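Local coordinates for fructose-bisphosphatase (Pyrococcus horikoshii, PDB 1VDW), which probably hydrolyses fructose 1,6-bisphosphate to fructose 6-phosphate and phosphate with the help of magnesium, as a homodimeric member of the inositol monophosphatase superfamily, at residues V46-E51 with P85-S89; F98-S102 with L172-L177. The contacts are given in a common frame with arbitrary orientation. Numbering follows the deposited sequence.

Interaction 1 (V46-E51 with P85-S89); sequences VDKVAE and PLDGS. With EDO (1,2-ethanediol), chain C.
Leu86 and Ala50 form the apolar centre. Segment 46-51 is regular α-helix (phi/psi near -64/-42), with Ala50 N bonded to Val46 O and Glu51 N to Asp47 O. One face of it, Val46 and Ala50, points at the chain corner of 85-89, where the CA atoms of Ala50 and Pro85 come to 5.4 Å. Ala50 CB lies 3.9 Å from Leu86 CB and 4.0 Å from Pro85 CB. The tp rotamer of Leu86 carries its CD2 to 3.6 Å from CG2 of Val46 (chi1 p), one turn back along the helix.

The chain passes from Pro85 (-55/-34) through extended Leu86 (-155/101) and Asp87 (-88/133) to Gly88 (95/35), the N-cap of helix 89-93. With the preceding Asp84 this is the family motif Asp-Pro-(Ile/Leu)-Asp-Gly-(Thr/Ser); Leu86, presumably through its carbonyl, and Asp87 are predicted to bind the catalytic Mg(2+) with Glu68, Asp84 and Asp201. Asp87 points away from the helix, and its OD1 accepts a bond from O2 of an ethanediol, probably from the crystallisation liquor, at 2.6 Å.

At the polar edge, Ser89 (chi1 t) donates from OG to OD1 of Asp47 (chi1 m) at 2.7 Å, while Asp47 OD2 accepts from Lys44 N. One water donates to Asp47 OD1 (2.7 Å) and Leu86 O (2.9 Å); another donates to Ala50 O (3.2 Å) and Pro85 O (3.1 Å).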
ATOM      1  N   VAL A  46     -16.788  -5.375 -10.274  1.00 16.71           N
ATOM      2  CA  VAL A  46     -16.773  -4.712  -8.975  1.00 15.72           C
ATOM      3  C   VAL A  46     -17.048  -3.205  -9.057  1.00 14.40           C
ATOM      4  O   VAL A  46     -17.699  -2.646  -8.174  1.00 14.71           O
ATOM      5  CB  VAL A  46     -15.435  -4.961  -8.231  1.00 15.90           C
ATOM      6  CG1 VAL A  46     -14.293  -4.245  -8.929  1.00 17.05           C
ATOM      7  CG2 VAL A  46     -15.565  -4.516  -6.785  1.00 16.41           C
ATOM      8  N   ASP A  47     -16.568  -2.551 -10.109  1.00 14.24           N
ATOM      9  CA  ASP A  47     -16.800  -1.114 -10.274  1.00 14.55           C
ATOM     10  C   ASP A  47     -18.287  -0.832 -10.460  1.00 15.25           C
ATOM     11  O   ASP A  47     -18.841   0.087  -9.857  1.00 15.32           O
ATOM     12  CB  ASP A  47     -16.058  -0.573 -11.497  1.00 16.58           C
ATOM     13  CG  ASP A  47     -14.574  -0.822 -11.437  1.00 17.43           C
ATOM     14  OD1 ASP A  47     -13.961  -0.476 -10.407  1.00 19.49           O
ATOM     15  OD2 ASP A  47     -14.026  -1.350 -12.425  1.00 18.50           O
ATOM     16  N   LYS A  48     -18.922  -1.634 -11.310  1.00 15.12           N
ATOM     17  CA  LYS A  48     -20.338  -1.469 -11.604  1.00 15.57           C
ATOM     18  C   LYS A  48     -21.212  -1.772 -10.398  1.00 14.53           C
ATOM     19  O   LYS A  48     -22.186  -1.061 -10.140  1.00 14.91           O
ATOM     20  CB  LYS A  48     -20.738  -2.368 -12.777  1.00 16.63           C
ATOM     21  CG  LYS A  48     -22.195  -2.218 -13.202  1.00 18.81           C
ATOM     22  CD  LYS A  48     -22.530  -0.782 -13.583  1.00 21.57           C
ATOM     23  CE  LYS A  48     -21.702  -0.303 -14.765  1.00 23.54           C
ATOM     24  NZ  LYS A  48     -22.096   1.070 -15.194  1.00 28.01           N
ATOM     25  N   VAL A  49     -20.879  -2.826  -9.664  1.00 14.61           N
ATOM     26  CA  VAL A  49     -21.659  -3.171  -8.487  1.00 16.22           C
ATOM     27  C   VAL A  49     -21.535  -2.050  -7.462  1.00 16.40           C
ATOM     28  O   VAL A  49     -22.525  -1.640  -6.859  1.00 17.50           O
ATOM     29  CB  VAL A  49     -21.188  -4.500  -7.856  1.00 16.77           C
ATOM     30  CG1 VAL A  49     -21.948  -4.758  -6.563  1.00 18.49           C
ATOM     31  CG2 VAL A  49     -21.413  -5.648  -8.837  1.00 17.99           C
ATOM     32  N   ALA A  50     -20.318  -1.544  -7.277  1.00 16.11           N
ATOM     33  CA  ALA A  50     -20.094  -0.466  -6.323  1.00 16.29           C
ATOM     34  C   ALA A  50     -20.886   0.766  -6.743  1.00 15.90           C
ATOM     35  O   ALA A  50     -21.474   1.456  -5.911  1.00 16.79           O
ATOM     36  CB  ALA A  50     -18.606  -0.135  -6.246  1.00 16.13           C
ATOM     37  N   GLU A  51     -20.901   1.033  -8.044  1.00 16.80           N
ATOM     38  CA  GLU A  51     -21.623   2.179  -8.570  1.00 17.51           C
ATOM     39  C   GLU A  51     -23.128   2.023  -8.365  1.00 17.85           C
ATOM     40  O   GLU A  51     -23.804   2.959  -7.938  1.00 17.89           O
ATOM     41  CB  GLU A  51     -21.327   2.350 -10.060  1.00 19.41           C
ATOM     42  CG  GLU A  51     -22.031   3.537 -10.693  1.00 24.21           C
ATOM     43  CD  GLU A  51     -21.765   3.647 -12.181  1.00 26.72           C
ATOM     44  OE1 GLU A  51     -22.135   2.712 -12.923  1.00 30.16           O
ATOM     45  OE2 GLU A  51     -21.184   4.666 -12.608  1.00 30.13           O
ATOM     46  N   PRO A  85     -17.357   5.620  -5.836  1.00 12.22           N
ATOM     47  CA  PRO A  85     -17.912   4.365  -5.314  1.00 12.55           C
ATOM     48  C   PRO A  85     -16.864   3.348  -4.875  1.00 12.19           C
ATOM     49  O   PRO A  85     -17.074   2.582  -3.935  1.00 12.97           O
ATOM     50  CB  PRO A  85     -18.756   3.853  -6.480  1.00 13.63           C
ATOM     51  CG  PRO A  85     -19.177   5.110  -7.173  1.00 14.96           C
ATOM     52  CD  PRO A  85     -17.907   5.922  -7.170  1.00 13.60           C
ATOM     53  N   LEU A  86     -15.744   3.325  -5.582  1.00 11.10           N
ATOM     54  CA  LEU A  86     -14.667   2.407  -5.245  1.00 11.52           C
ATOM     55  C   LEU A  86     -13.338   2.940  -5.730  1.00 11.11           C
ATOM     56  O   LEU A  86     -13.011   2.868  -6.915  1.00 12.14           O
ATOM     57  CB  LEU A  86     -14.902   1.016  -5.848  1.00 12.91           C
ATOM     58  CG  LEU A  86     -13.783  -0.007  -5.593  1.00 14.11           C
ATOM     59  CD1 LEU A  86     -13.716  -0.356  -4.113  1.00 15.00           C
ATOM     60  CD2 LEU A  86     -14.033  -1.259  -6.429  1.00 15.66           C
ATOM     61  N   ASP A  87     -12.592   3.512  -4.797  1.00  8.96           N
ATOM     62  CA  ASP A  87     -11.263   4.021  -5.085  1.00  9.85           C
ATOM     63  C   ASP A  87     -10.348   2.826  -4.865  1.00  9.63           C
ATOM     64  O   ASP A  87     -10.475   2.129  -3.866  1.00 11.61           O
ATOM     65  CB  ASP A  87     -10.899   5.138  -4.112  1.00 10.35           C
ATOM     66  CG  ASP A  87      -9.614   5.845  -4.494  1.00 11.34           C
ATOM     67  OD1 ASP A  87      -8.969   5.420  -5.476  1.00 12.81           O
ATOM     68  OD2 ASP A  87      -9.252   6.822  -3.816  1.00 14.47           O
ATOM     69  N   GLY A  88      -9.444   2.571  -5.801  1.00  9.85           N
ATOM     70  CA  GLY A  88      -8.541   1.440  -5.658  1.00  9.14           C
ATOM     71  C   GLY A  88      -9.027   0.196  -6.375  1.00  9.29           C
ATOM     72  O   GLY A  88      -8.811  -0.920  -5.912  1.00 10.17           O
ATOM     73  N   SER A  89      -9.669   0.386  -7.525  1.00  9.69           N
ATOM     74  CA  SER A  89     -10.201  -0.720  -8.315  1.00 10.96           C
ATOM     75  C   SER A  89      -9.144  -1.760  -8.693  1.00  9.42           C
ATOM     76  O   SER A  89      -9.342  -2.959  -8.485  1.00 10.73           O
ATOM     77  CB  SER A  89     -10.865  -0.187  -9.587  1.00 13.01           C
ATOM     78  OG  SER A  89     -11.410  -1.252 -10.349  1.00 16.25           O
TER
HETATM   79  C1  EDO C1002      -7.415   7.480  -8.796  1.00 16.51           C
HETATM   80  O1  EDO C1002      -8.101   6.254  -9.025  1.00 16.64           O
HETATM   81  C2  EDO C1002      -7.557   7.871  -7.314  1.00 15.38           C
HETATM   82  O2  EDO C1002      -6.990   6.851  -6.472  1.00 13.25           O
HETATM   83  O   HOH W   1     -14.508   1.959  -9.253  1.00 20.25           O
HETATM   84  O   HOH W   2     -19.747   1.184  -3.273  1.00 31.95           O

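Interaction 2 (F98-S102 with L172-L177). With EDO (1,2-ethanediol), chain C.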
ATOM      1  N   PHE A  98      -5.765  -1.969  -0.418  1.00  8.59           N
ATOM      2  CA  PHE A  98      -5.836  -0.517  -0.417  1.00  8.38           C
ATOM      3  C   PHE A  98      -6.962  -0.084  -1.344  1.00  7.79           C
ATOM      4  O   PHE A  98      -6.765   0.059  -2.542  1.00  8.53           O
ATOM      5  CB  PHE A  98      -4.525   0.115  -0.897  1.00 10.01           C
ATOM      6  CG  PHE A  98      -3.409   0.019   0.095  1.00  9.41           C
ATOM      7  CD1 PHE A  98      -3.508   0.629   1.343  1.00 10.33           C
ATOM      8  CD2 PHE A  98      -2.267  -0.708  -0.205  1.00  9.41           C
ATOM      9  CE1 PHE A  98      -2.483   0.505   2.277  1.00  9.58           C
ATOM     10  CE2 PHE A  98      -1.239  -0.837   0.722  1.00  8.94           C
ATOM     11  CZ  PHE A  98      -1.350  -0.230   1.966  1.00  9.74           C
ATOM     12  N   PHE A  99      -8.154   0.085  -0.783  1.00  8.36           N
ATOM     13  CA  PHE A  99      -9.311   0.544  -1.548  1.00  8.00           C
ATOM     14  C   PHE A  99     -10.297   1.162  -0.568  1.00  8.30           C
ATOM     15  O   PHE A  99     -10.231   0.898   0.631  1.00  8.49           O
ATOM     16  CB  PHE A  99      -9.935  -0.593  -2.375  1.00  9.13           C
ATOM     17  CG  PHE A  99     -10.239  -1.832  -1.595  1.00 10.17           C
ATOM     18  CD1 PHE A  99     -11.436  -1.961  -0.896  1.00 11.19           C
ATOM     19  CD2 PHE A  99      -9.338  -2.891  -1.580  1.00 11.57           C
ATOM     20  CE1 PHE A  99     -11.728  -3.130  -0.198  1.00 15.73           C
ATOM     21  CE2 PHE A  99      -9.626  -4.062  -0.883  1.00 14.97           C
ATOM     22  CZ  PHE A  99     -10.821  -4.180  -0.193  1.00 15.81           C
ATOM     23  N   ALA A 100     -11.203   1.993  -1.075  1.00  8.47           N
ATOM     24  CA  ALA A 100     -12.131   2.687  -0.199  1.00  8.61           C
ATOM     25  C   ALA A 100     -13.322   3.257  -0.932  1.00  9.35           C
ATOM     26  O   ALA A 100     -13.370   3.264  -2.160  1.00  9.92           O
ATOM     27  CB  ALA A 100     -11.397   3.829   0.494  1.00 11.53           C
ATOM     28  N   VAL A 101     -14.284   3.726  -0.142  1.00  9.08           N
ATOM     29  CA  VAL A 101     -15.467   4.409  -0.651  1.00  9.34           C
ATOM     30  C   VAL A 101     -15.248   5.857  -0.210  1.00  9.11           C
ATOM     31  O   VAL A 101     -14.893   6.108   0.946  1.00  9.80           O
ATOM     32  CB  VAL A 101     -16.757   3.889  -0.003  1.00 11.02           C
ATOM     33  CG1 VAL A 101     -17.946   4.718  -0.478  1.00 12.66           C
ATOM     34  CG2 VAL A 101     -16.960   2.430  -0.358  1.00 13.21           C
ATOM     35  N   SER A 102     -15.456   6.801  -1.122  1.00  9.91           N
ATOM     36  CA  SER A 102     -15.244   8.222  -0.834  1.00  9.53           C
ATOM     37  C   SER A 102     -16.493   9.037  -1.161  1.00  9.84           C
ATOM     38  O   SER A 102     -16.964   9.016  -2.298  1.00 10.86           O
ATOM     39  CB  SER A 102     -14.057   8.726  -1.666  1.00 11.00           C
ATOM     40  OG  SER A 102     -13.858  10.121  -1.521  1.00 12.28           O
ATOM     41  N   LEU A 172       0.181   4.163  -3.110  1.00  8.51           N
ATOM     42  CA  LEU A 172      -0.751   3.092  -2.790  1.00  8.15           C
ATOM     43  C   LEU A 172      -1.832   2.724  -3.783  1.00  9.12           C
ATOM     44  O   LEU A 172      -2.344   1.609  -3.729  1.00 10.38           O
ATOM     45  CB  LEU A 172      -1.385   3.377  -1.421  1.00 10.12           C
ATOM     46  CG  LEU A 172      -0.381   3.666  -0.300  1.00  9.25           C
ATOM     47  CD1 LEU A 172      -1.126   3.882   1.010  1.00 11.37           C
ATOM     48  CD2 LEU A 172       0.615   2.524  -0.173  1.00 11.24           C
ATOM     49  N   GLY A 173      -2.179   3.635  -4.683  1.00  8.88           N
ATOM     50  CA  GLY A 173      -3.214   3.326  -5.650  1.00  9.95           C
ATOM     51  C   GLY A 173      -4.631   3.646  -5.193  1.00  9.27           C
ATOM     52  O   GLY A 173      -5.592   3.159  -5.789  1.00 10.54           O
ATOM     53  N   ALA A 174      -4.763   4.450  -4.139  1.00  8.79           N
ATOM     54  CA  ALA A 174      -6.078   4.860  -3.623  1.00  8.36           C
ATOM     55  C   ALA A 174      -5.877   6.201  -2.929  1.00  8.33           C
ATOM     56  O   ALA A 174      -5.664   6.271  -1.713  1.00  8.46           O
ATOM     57  CB  ALA A 174      -6.618   3.830  -2.646  1.00 10.58           C
ATOM     58  N   ILE A 175      -5.955   7.271  -3.709  1.00  8.78           N
ATOM     59  CA  ILE A 175      -5.724   8.606  -3.186  1.00  9.04           C
ATOM     60  C   ILE A 175      -6.603   8.978  -1.989  1.00  9.49           C
ATOM     61  O   ILE A 175      -6.175   9.737  -1.119  1.00  8.82           O
ATOM     62  CB  ILE A 175      -5.869   9.668  -4.314  1.00 10.38           C
ATOM     63  CG1 ILE A 175      -5.044  10.907  -3.967  1.00 10.87           C
ATOM     64  CG2 ILE A 175      -7.329  10.053  -4.515  1.00 11.20           C
ATOM     65  CD1 ILE A 175      -3.546  10.669  -4.015  1.00 11.67           C
ATOM     66  N   ALA A 176      -7.823   8.453  -1.932  1.00 10.21           N
ATOM     67  CA  ALA A 176      -8.695   8.767  -0.804  1.00  9.54           C
ATOM     68  C   ALA A 176      -8.047   8.288   0.486  1.00  9.38           C
ATOM     69  O   ALA A 176      -8.061   8.993   1.496  1.00 10.02           O
ATOM     70  CB  ALA A 176     -10.064   8.106  -0.978  1.00 10.71           C
ATOM     71  N   LEU A 177      -7.480   7.088   0.460  1.00  9.11           N
ATOM     72  CA  LEU A 177      -6.824   6.563   1.647  1.00  9.51           C
ATOM     73  C   LEU A 177      -5.562   7.335   1.964  1.00  9.21           C
ATOM     74  O   LEU A 177      -5.252   7.570   3.130  1.00  9.45           O
ATOM     75  CB  LEU A 177      -6.468   5.086   1.479  1.00 10.46           C
ATOM     76  CG  LEU A 177      -7.649   4.120   1.443  1.00 10.87           C
ATOM     77  CD1 LEU A 177      -7.115   2.705   1.385  1.00 10.81           C
ATOM     78  CD2 LEU A 177      -8.528   4.308   2.679  1.00 11.53           C
TER
HETATM   79  C1  EDO C1002      -7.415   7.480  -8.796  1.00 16.51           C
HETATM   80  O1  EDO C1002      -8.101   6.254  -9.025  1.00 16.64           O
HETATM   81  C2  EDO C1002      -7.557   7.871  -7.314  1.00 15.38           C
HETATM   82  O2  EDO C1002      -6.990   6.851  -6.472  1.00 13.25           O
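Phe98, in an m rotamer, swings its ring onto the loop that leads into helix 175-184. Leu172 (mt) lies over one face of that ring: its CD2 makes a CH-π contact 4.2 Å from the centroid, 20° off the normal, and its CD1 comes to 3.9 Å from Phe98 CE1. Leu177, also mt, reaches the ring edge instead, with its CD1 4.2 Å from Phe98 CD1 and 3.6 Å from Phe99 N; its CD2 packs at 3.6 Å on Ala100 CB. Phe99 (chi1 p) turns the other way and meets Phe92 edge-to-face. Farther along, small side chains meet: Ser102 CB and Ala176 CB approach to 4.1 Å. Ala174 CB sits 3.8 Å from Phe98 O. Gly173 (88/16) has backbone angles at which a CB would strike the preceding carbonyl. Beyond the contact, Leu172 packs on Leu172 of the second subunit, and Phe98 on its Ile96. Ala174 is the helix N-cap, and Ile175 N donates to ethanediol O2 at 3.0 Å, while Ala176 N bonds Asp87 OD2. The start of a helix placed in this way beside the predicted metal ligand Asp87 is consistent with the substrate pocket of the inositol monophosphatase fold.

How the interactions relate
Interactions 1 and 2 follow one another along the chain, their centres 11 Å apart, and Asp87 joins them. Its N lies 2.8 Å from Ala100 O, a probable hydrogen bond that ties the short strand 86-87 to strand 100-107 of the large mixed sheet; its OD2 lies 2.9 Å from Ala176 N, probably bonded to the start of helix 175-184. Interaction 1 sets helix 45-60 against the corner predicted to bind Mg(2+), while interaction 2 brings in the second half of the chain and reaches the second subunit at one end, through Phe98 and Leu172. With Asp87 shared between them, the two contacts probably border one active-site cleft, where the ethanediol touches both.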